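Local coordinates for protein carboxylesterase (Ferroplasma acidiphilum, PDB 3WJ2) that probably hydrolyses carboxylic ester bonds as a carboxylesterase of the alpha/beta-hydrolase fold, at residues D23-P29 and K208-Y212; G85-F89 and Y212-Y217. All blocks are in the same frame, centred on the assembly; numbering follows the deposited sequence.

Both contacts are made by helix 207-217, and they meet at Tyr212, which belongs to each; their centres lie about 9 Å apart. Contact 1 is a surface contact, about 20 Å from the chain centre, on the loop before helix 29-43, where the polar links are a salt bridge and a tyrosine hydroxyl on a backbone carbonyl, beside packing of Thr25 on the helix. Contact 2 lies deeper, about 13 Å from the chain centre, with no fully exposed residue among those that touch; there the glycine-rich loop after strand 78-82 meets the helix through stacked rings, aliphatic packing and one bridging water. Pro29 joins the two, its ring packing against Met216 and Leu88.

Contact 1 (D23-P29 and K208-Y212); sequences DMTKIEP and KMIRY
The ring of Tyr212 reaches Ile27 because its CG is swung opposite the backbone N (chi1 171°), a torsion that carries the ring off helix 207-217 and along the 23-29 loop. The hydroxyl then donates to the backbone carbonyl, with Tyr212 OH 2.8 Å from Ile27 O. It comes in at a C=O...donor angle of 145°, tilted 34° from the carbonyl plane. Further back, Thr25 O lies near the ring plane at its edge, 3.3 Å from Tyr212 CE1, so ring C-H groups face a carbonyl oxygen. Pro29 CA packs against the phenol end, 3.5 Å from Tyr212 OH, where the chain enters helix 29-43 with Glu28 as its N-cap residue.

The loop is itself tightly folded. Asp23 OD1 accepts the backbone N-H of Thr25 (Thr25 N to Asp23 OD1 3.0 Å), which makes an Asx turn, overlapping a type I turn from Met24 to Ile27. In relatives of this alpha/beta-hydrolase family an N-terminal helical region and an insertion between later sheet strands together build the cap over the active site; the contact is consistent with such a pairing, since helix 207-217 lies between strands 180-183 and 243-248. Thr25 OG1 sits between N and carbonyl carbon and donates to the syn side of the same OD1, so two donors grip OD1 and fix the rotation of the carboxylate. The other oxygen, Asp23 OD2, is approached from above the carboxylate plane by Lys208 NZ at 2.7 Å, a salt bridge between two exposed residues whose side chains cross at about a right angle. Thr25 CG2 meets Met209 SD at a spacing shorter than usual, so its exact value is doubtful, and also lies 3.8 Å from Lys208 O.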
ATOM      1  N   ASP B  23       6.703  27.991   4.081  1.00 29.25           N
ATOM      2  CA  ASP B  23       5.368  27.793   4.666  1.00 32.38           C
ATOM      3  C   ASP B  23       4.485  29.004   4.430  1.00 32.15           C
ATOM      4  O   ASP B  23       4.665  30.043   5.034  1.00 34.19           O
ATOM      5  CB  ASP B  23       5.584  27.579   6.156  1.00 32.80           C
ATOM      6  CG  ASP B  23       4.296  27.314   6.940  1.00 34.98           C
ATOM      7  OD1 ASP B  23       3.188  27.447   6.399  1.00 39.36           O
ATOM      8  OD2 ASP B  23       4.434  27.015   8.152  1.00 40.46           O
ATOM      9  N   MET B  24       3.551  28.895   3.504  1.00 33.52           N
ATOM     10  CA  MET B  24       2.687  30.045   3.217  1.00 33.60           C
ATOM     11  C   MET B  24       1.346  30.080   3.978  1.00 34.49           C
ATOM     12  O   MET B  24       0.465  30.888   3.676  1.00 33.13           O
ATOM     13  CB  MET B  24       2.536  30.161   1.725  1.00 34.71           C
ATOM     14  CG  MET B  24       3.828  30.758   1.182  1.00 36.46           C
ATOM     15  SD  MET B  24       3.773  31.091  -0.542  1.00 37.23           S
ATOM     16  CE  MET B  24       3.381  29.421  -1.199  1.00 39.42           C
ATOM     17  N   THR B  25       1.261  29.286   5.042  1.00 34.77           N
ATOM     18  CA  THR B  25       0.019  29.211   5.808  1.00 34.18           C
ATOM     19  C   THR B  25      -0.227  30.378   6.733  1.00 34.24           C
ATOM     20  O   THR B  25      -1.328  30.538   7.219  1.00 36.14           O
ATOM     21  CB  THR B  25      -0.140  27.868   6.591  1.00 34.97           C
ATOM     22  OG1 THR B  25       0.955  27.715   7.492  1.00 33.66           O
ATOM     23  CG2 THR B  25      -0.162  26.710   5.671  1.00 34.23           C
ATOM     24  N   LYS B  26       0.772  31.222   6.979  1.00 37.10           N
ATOM     25  CA  LYS B  26       0.499  32.445   7.724  1.00 37.76           C
ATOM     26  C   LYS B  26       0.396  33.678   6.813  1.00 36.82           C
ATOM     27  O   LYS B  26       0.314  34.819   7.320  1.00 37.98           O
ATOM     28  CB  LYS B  26       1.550  32.639   8.836  1.00 38.80           C
ATOM     29  CG  LYS B  26       1.391  31.674  10.029  1.00 44.02           C
ATOM     30  CD  LYS B  26       0.111  31.966  10.857  1.00 48.40           C
ATOM     31  CE  LYS B  26       0.109  31.149  12.157  1.00 50.79           C
ATOM     32  NZ  LYS B  26       0.466  29.711  11.895  1.00 53.99           N
ATOM     33  N   ILE B  27       0.382  33.446   5.491  1.00 33.94           N
ATOM     34  CA  ILE B  27       0.158  34.522   4.464  1.00 30.43           C
ATOM     35  C   ILE B  27      -1.335  34.833   4.388  1.00 30.85           C
ATOM     36  O   ILE B  27      -2.173  33.906   4.485  1.00 30.25           O
ATOM     37  CB  ILE B  27       0.766  34.130   3.084  1.00 30.51           C
ATOM     38  CG1 ILE B  27       2.294  33.872   3.142  1.00 31.23           C
ATOM     39  CG2 ILE B  27       0.462  35.177   1.995  1.00 29.21           C
ATOM     40  CD1 ILE B  27       3.039  34.918   3.979  1.00 35.29           C
ATOM     41  N   GLU B  28      -1.682  36.109   4.270  1.00 28.82           N
ATOM     42  CA  GLU B  28      -3.074  36.539   4.131  1.00 28.14           C
ATOM     43  C   GLU B  28      -3.596  36.057   2.787  1.00 25.45           C
ATOM     44  O   GLU B  28      -2.837  36.051   1.789  1.00 22.81           O
ATOM     45  CB  GLU B  28      -3.220  38.055   4.261  1.00 29.51           C
ATOM     46  CG  GLU B  28      -2.960  38.560   5.733  1.00 37.99           C
ATOM     47  CD  GLU B  28      -3.898  37.904   6.778  1.00 47.08           C
ATOM     48  OE1 GLU B  28      -5.131  37.831   6.532  1.00 48.42           O
ATOM     49  OE2 GLU B  28      -3.393  37.460   7.860  1.00 51.62           O
ATOM     50  N   PRO B  29      -4.846  35.562   2.754  1.00 23.16           N
ATOM     51  CA  PRO B  29      -5.294  34.937   1.482  1.00 22.75           C
ATOM     52  C   PRO B  29      -5.195  35.790   0.237  1.00 20.68           C
ATOM     53  O   PRO B  29      -4.806  35.257  -0.816  1.00 21.28           O
ATOM     54  CB  PRO B  29      -6.757  34.561   1.742  1.00 23.31           C
ATOM     55  CG  PRO B  29      -6.982  34.847   3.194  1.00 24.24           C
ATOM     56  CD  PRO B  29      -5.791  35.365   3.866  1.00 25.12           C
ATOM     57  N   LYS B 208      -0.532  20.914   5.869  1.00 25.21           N
ATOM     58  CA  LYS B 208      -0.806  22.243   6.419  1.00 25.04           C
ATOM     59  C   LYS B 208      -1.560  23.087   5.417  1.00 23.44           C
ATOM     60  O   LYS B 208      -2.503  23.753   5.803  1.00 22.39           O
ATOM     61  CB  LYS B 208       0.453  22.971   6.814  1.00 26.01           C
ATOM     62  CG  LYS B 208       1.023  22.377   8.109  1.00 33.50           C
ATOM     63  CD  LYS B 208       2.394  22.996   8.339  1.00 39.65           C
ATOM     64  CE  LYS B 208       2.186  24.344   8.999  1.00 41.38           C
ATOM     65  NZ  LYS B 208       3.481  24.860   9.489  1.00 43.17           N
ATOM     66  N   MET B 209      -1.166  23.007   4.150  1.00 21.37           N
ATOM     67  CA  MET B 209      -1.947  23.808   3.151  1.00 21.64           C
ATOM     68  C   MET B 209      -3.352  23.256   2.929  1.00 19.35           C
ATOM     69  O   MET B 209      -4.307  24.047   2.702  1.00 16.80           O
ATOM     70  CB  MET B 209      -1.186  23.893   1.822  1.00 23.89           C
ATOM     71  CG  MET B 209      -0.069  24.904   1.988  1.00 29.18           C
ATOM     72  SD  MET B 209      -0.665  26.595   2.578  1.00 41.43           S
ATOM     73  CE  MET B 209      -1.753  27.020   1.183  1.00 34.71           C
ATOM     74  N   ILE B 210      -3.507  21.909   2.916  1.00 17.54           N
ATOM     75  CA  ILE B 210      -4.842  21.342   2.751  1.00 18.40           C
ATOM     76  C   ILE B 210      -5.729  21.910   3.862  1.00 18.77           C
ATOM     77  O   ILE B 210      -6.879  22.281   3.608  1.00 17.90           O
ATOM     78  CB  ILE B 210      -4.800  19.803   2.786  1.00 17.17           C
ATOM     79  CG1 ILE B 210      -4.168  19.301   1.513  1.00 19.46           C
ATOM     80  CG2 ILE B 210      -6.239  19.207   2.900  1.00 18.73           C
ATOM     81  CD1 ILE B 210      -3.772  17.710   1.541  1.00 17.61           C
ATOM     82  N   ARG B 211      -5.195  21.948   5.075  1.00 18.15           N
ATOM     83  CA  ARG B 211      -5.995  22.536   6.198  1.00 19.26           C
ATOM     84  C   ARG B 211      -6.313  23.997   6.025  1.00 17.91           C
ATOM     85  O   ARG B 211      -7.450  24.432   6.310  1.00 17.66           O
ATOM     86  CB  ARG B 211      -5.375  22.238   7.590  1.00 20.09           C
ATOM     87  CG  ARG B 211      -5.458  20.666   7.784  1.00 29.54           C
ATOM     88  CD  ARG B 211      -5.130  20.172   9.247  1.00 41.42           C
ATOM     89  NE  ARG B 211      -4.624  18.781   9.329  1.00 48.95           N
ATOM     90  CZ  ARG B 211      -3.320  18.463   9.331  1.00 51.77           C
ATOM     91  NH1 ARG B 211      -2.404  19.430   9.247  1.00 54.06           N
ATOM     92  NH2 ARG B 211      -2.904  17.193   9.424  1.00 54.79           N
ATOM     93  N   TYR B 212      -5.336  24.754   5.547  1.00 18.34           N
ATOM     94  CA  TYR B 212      -5.460  26.189   5.348  1.00 18.28           C
ATOM     95  C   TYR B 212      -6.577  26.395   4.321  1.00 15.69           C
ATOM     96  O   TYR B 212      -7.498  27.165   4.604  1.00 16.17           O
ATOM     97  CB  TYR B 212      -4.111  26.775   4.829  1.00 15.89           C
ATOM     98  CG  TYR B 212      -4.093  28.239   4.353  1.00 18.92           C
ATOM     99  CD1 TYR B 212      -3.567  29.234   5.160  1.00 21.81           C
ATOM    100  CD2 TYR B 212      -4.567  28.604   3.098  1.00 17.99           C
ATOM    101  CE1 TYR B 212      -3.457  30.546   4.736  1.00 23.28           C
ATOM    102  CE2 TYR B 212      -4.590  29.928   2.711  1.00 22.27           C
ATOM    103  CZ  TYR B 212      -4.007  30.898   3.524  1.00 24.55           C
ATOM    104  OH  TYR B 212      -3.892  32.176   3.061  1.00 25.88           O
TER

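Contact 2 (G85-F89 and Y212-Y217); sequences GGFLF and YFGNMY
Phe87 and Tyr217 lie ring on ring: their planes differ by only 2°, their centroids are 3.8 Å apart, and the pair is a face-to-face stack with the rings slightly slipped. Tyr217 CE2 stands over the centre of the Phe87 ring, while Phe87 CB adds a CH-pi contact to the same face of Tyr217. The tyrosine has CG opposite its backbone N (chi1 -175°), which lets the ring run out from the last turn of helix 207-217 onto the loop. An alanine in place of Tyr217 would take away the whole stacked face and would probably leave the Phe87 ring without its partner, with a gap where the tyrosine now also touches Leu161.

One turn earlier, Phe213 turns a face to the backbone of Gly86, whose CA lies 4.0 Å from the ring centroid in a CH-pi contact. The closeness of Phe213 to this CA, together with the positive phi, is consistent with glycine at Gly86. Gly85 and Gly86 belong to the HGGG sequence of the hormone-sensitive-lipase-like branch of this fold, a loop whose backbone amides shape the oxyanion hole in relatives. Gly85 O accepts from both Leu88 N and Phe89 N, folding the loop back on itself, and Gly85 CA lies over the centre of the Phe89 ring. Phe89 meets Phe213 obliquely, planes at 38°, with Phe89 CE2 3.7 Å from Phe213 CZ. Leu88 CD1 turns to the edge of the Tyr212 ring, 3.5 Å from Tyr212 CE2, and also packs at 3.7 Å on Met216 CG. A water donates to both Gly86 O and Phe213 O, 2.8 Å from each, linking loop carbonyl to helix carbonyl.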
ATOM      1  N   GLY B  85      -7.226  25.138  -7.530  1.00 11.79           N
ATOM      2  CA  GLY B  85      -6.734  26.301  -6.702  1.00 12.60           C
ATOM      3  C   GLY B  85      -7.220  26.391  -5.236  1.00 12.50           C
ATOM      4  O   GLY B  85      -7.235  27.452  -4.623  1.00 13.31           O
ATOM      5  N   GLY B  86      -7.604  25.184  -4.714  1.00 12.18           N
ATOM      6  CA  GLY B  86      -7.911  25.167  -3.280  1.00 13.89           C
ATOM      7  C   GLY B  86      -9.117  25.955  -2.853  1.00 13.24           C
ATOM      8  O   GLY B  86      -9.288  26.190  -1.685  1.00 14.16           O
ATOM      9  N   PHE B  87      -9.932  26.427  -3.817  1.00 11.69           N
ATOM     10  CA  PHE B  87     -11.092  27.300  -3.558  1.00 11.31           C
ATOM     11  C   PHE B  87     -10.670  28.751  -3.357  1.00 14.88           C
ATOM     12  O   PHE B  87     -11.541  29.648  -3.161  1.00 14.81           O
ATOM     13  CB  PHE B  87     -12.090  26.808  -2.462  1.00 12.15           C
ATOM     14  CG  PHE B  87     -12.559  25.417  -2.677  1.00 12.54           C
ATOM     15  CD1 PHE B  87     -13.592  25.155  -3.551  1.00 17.27           C
ATOM     16  CD2 PHE B  87     -11.970  24.389  -1.918  1.00 18.27           C
ATOM     17  CE1 PHE B  87     -14.013  23.748  -3.657  1.00 16.11           C
ATOM     18  CE2 PHE B  87     -12.372  23.061  -1.999  1.00 18.68           C
ATOM     19  CZ  PHE B  87     -13.382  22.770  -2.943  1.00 15.03           C
ATOM     20  N   LEU B  88      -9.338  28.964  -3.453  1.00 12.47           N
ATOM     21  CA  LEU B  88      -8.789  30.267  -3.000  1.00 16.00           C
ATOM     22  C   LEU B  88      -8.171  31.007  -4.164  1.00 15.41           C
ATOM     23  O   LEU B  88      -8.268  32.257  -4.180  1.00 14.01           O
ATOM     24  CB  LEU B  88      -7.782  30.054  -1.848  1.00 16.68           C
ATOM     25  CG  LEU B  88      -7.304  31.310  -1.097  1.00 19.31           C
ATOM     26  CD1 LEU B  88      -7.014  30.869   0.317  1.00 23.64           C
ATOM     27  CD2 LEU B  88      -6.039  31.623  -1.886  1.00 17.12           C
ATOM     28  N   PHE B  89      -7.506  30.288  -5.042  1.00 13.64           N
ATOM     29  CA  PHE B  89      -6.800  30.911  -6.169  1.00 14.71           C
ATOM     30  C   PHE B  89      -7.152  30.288  -7.489  1.00 15.60           C
ATOM     31  O   PHE B  89      -8.017  29.398  -7.621  1.00 12.75           O
ATOM     32  CB  PHE B  89      -5.248  31.002  -5.868  1.00 14.20           C
ATOM     33  CG  PHE B  89      -4.544  29.676  -5.894  1.00 12.87           C
ATOM     34  CD1 PHE B  89      -3.817  29.278  -7.021  1.00 15.91           C
ATOM     35  CD2 PHE B  89      -4.552  28.854  -4.801  1.00 17.65           C
ATOM     36  CE1 PHE B  89      -3.103  28.037  -7.080  1.00 16.91           C
ATOM     37  CE2 PHE B  89      -3.907  27.628  -4.820  1.00 16.68           C
ATOM     38  CZ  PHE B  89      -3.209  27.179  -5.944  1.00 18.99           C
ATOM     39  N   TYR B 212      -5.336  24.754   5.547  1.00 18.34           N
ATOM     40  CA  TYR B 212      -5.460  26.189   5.348  1.00 18.28           C
ATOM     41  C   TYR B 212      -6.577  26.395   4.321  1.00 15.69           C
ATOM     42  O   TYR B 212      -7.498  27.165   4.604  1.00 16.17           O
ATOM     43  CB  TYR B 212      -4.111  26.775   4.829  1.00 15.89           C
ATOM     44  CG  TYR B 212      -4.093  28.239   4.353  1.00 18.92           C
ATOM     45  CD1 TYR B 212      -3.567  29.234   5.160  1.00 21.81           C
ATOM     46  CD2 TYR B 212      -4.567  28.604   3.098  1.00 17.99           C
ATOM     47  CE1 TYR B 212      -3.457  30.546   4.736  1.00 23.28           C
ATOM     48  CE2 TYR B 212      -4.590  29.928   2.711  1.00 22.27           C
ATOM     49  CZ  TYR B 212      -4.007  30.898   3.524  1.00 24.55           C
ATOM     50  OH  TYR B 212      -3.892  32.176   3.061  1.00 25.88           O
ATOM     51  N   PHE B 213      -6.546  25.686   3.204  1.00 16.04           N
ATOM     52  CA  PHE B 213      -7.628  25.834   2.203  1.00 14.05           C
ATOM     53  C   PHE B 213      -8.979  25.452   2.779  1.00 13.73           C
ATOM     54  O   PHE B 213      -9.975  26.126   2.464  1.00 15.32           O
ATOM     55  CB  PHE B 213      -7.350  25.013   0.959  1.00 13.54           C
ATOM     56  CG  PHE B 213      -6.168  25.536   0.153  1.00 17.30           C
ATOM     57  CD1 PHE B 213      -6.077  26.874  -0.124  1.00 18.30           C
ATOM     58  CD2 PHE B 213      -5.163  24.650  -0.325  1.00 22.06           C
ATOM     59  CE1 PHE B 213      -4.976  27.439  -0.856  1.00 25.14           C
ATOM     60  CE2 PHE B 213      -4.074  25.198  -1.083  1.00 26.73           C
ATOM     61  CZ  PHE B 213      -4.001  26.581  -1.323  1.00 27.49           C
ATOM     62  N   GLY B 214      -9.047  24.349   3.527  1.00 15.33           N
ATOM     63  CA  GLY B 214     -10.362  23.919   3.996  1.00 15.94           C
ATOM     64  C   GLY B 214     -10.864  24.912   4.987  1.00 16.76           C
ATOM     65  O   GLY B 214     -12.050  25.178   5.045  1.00 17.83           O
ATOM     66  N   ASN B 215      -9.999  25.461   5.834  1.00 17.35           N
ATOM     67  CA  ASN B 215     -10.487  26.449   6.779  1.00 17.65           C
ATOM     68  C   ASN B 215     -10.903  27.742   6.058  1.00 17.87           C
ATOM     69  O   ASN B 215     -11.815  28.417   6.559  1.00 19.22           O
ATOM     70  CB  ASN B 215      -9.426  26.768   7.834  1.00 19.47           C
ATOM     71  CG  ASN B 215      -9.247  25.631   8.879  1.00 21.79           C
ATOM     72  OD1 ASN B 215     -10.079  24.731   9.023  1.00 32.25           O
ATOM     73  ND2 ASN B 215      -8.119  25.663   9.566  1.00 28.25           N
ATOM     74  N   MET B 216     -10.233  28.132   4.958  1.00 16.21           N
ATOM     75  CA  MET B 216     -10.659  29.320   4.259  1.00 17.36           C
ATOM     76  C   MET B 216     -12.008  29.141   3.566  1.00 15.99           C
ATOM     77  O   MET B 216     -12.798  30.092   3.476  1.00 15.94           O
ATOM     78  CB  MET B 216      -9.658  29.832   3.195  1.00 16.00           C
ATOM     79  CG  MET B 216      -8.270  30.310   3.722  1.00 18.63           C
ATOM     80  SD  MET B 216      -8.495  31.744   4.827  1.00 24.45           S
ATOM     81  CE  MET B 216      -6.843  31.874   5.487  1.00 27.33           C
ATOM     82  N   TYR B 217     -12.282  27.942   3.082  1.00 14.99           N
ATOM     83  CA  TYR B 217     -13.517  27.697   2.321  1.00 14.97           C
ATOM     84  C   TYR B 217     -14.735  27.453   3.245  1.00 15.22           C
ATOM     85  O   TYR B 217     -15.838  27.904   2.946  1.00 14.37           O
ATOM     86  CB  TYR B 217     -13.306  26.460   1.422  1.00 17.11           C
ATOM     87  CG  TYR B 217     -14.431  26.100   0.441  1.00 15.11           C
ATOM     88  CD1 TYR B 217     -15.106  27.086  -0.309  1.00 16.13           C
ATOM     89  CD2 TYR B 217     -14.798  24.742   0.295  1.00 16.57           C
ATOM     90  CE1 TYR B 217     -16.157  26.709  -1.274  1.00 15.90           C
ATOM     91  CE2 TYR B 217     -15.864  24.402  -0.648  1.00 14.74           C
ATOM     92  CZ  TYR B 217     -16.498  25.332  -1.328  1.00 16.12           C
ATOM     93  OH  TYR B 217     -17.425  24.900  -2.216  1.00 17.43           O
TER
HETATM   94  O   HOH W   1      -9.882  27.993   0.340  1.00 18.08           O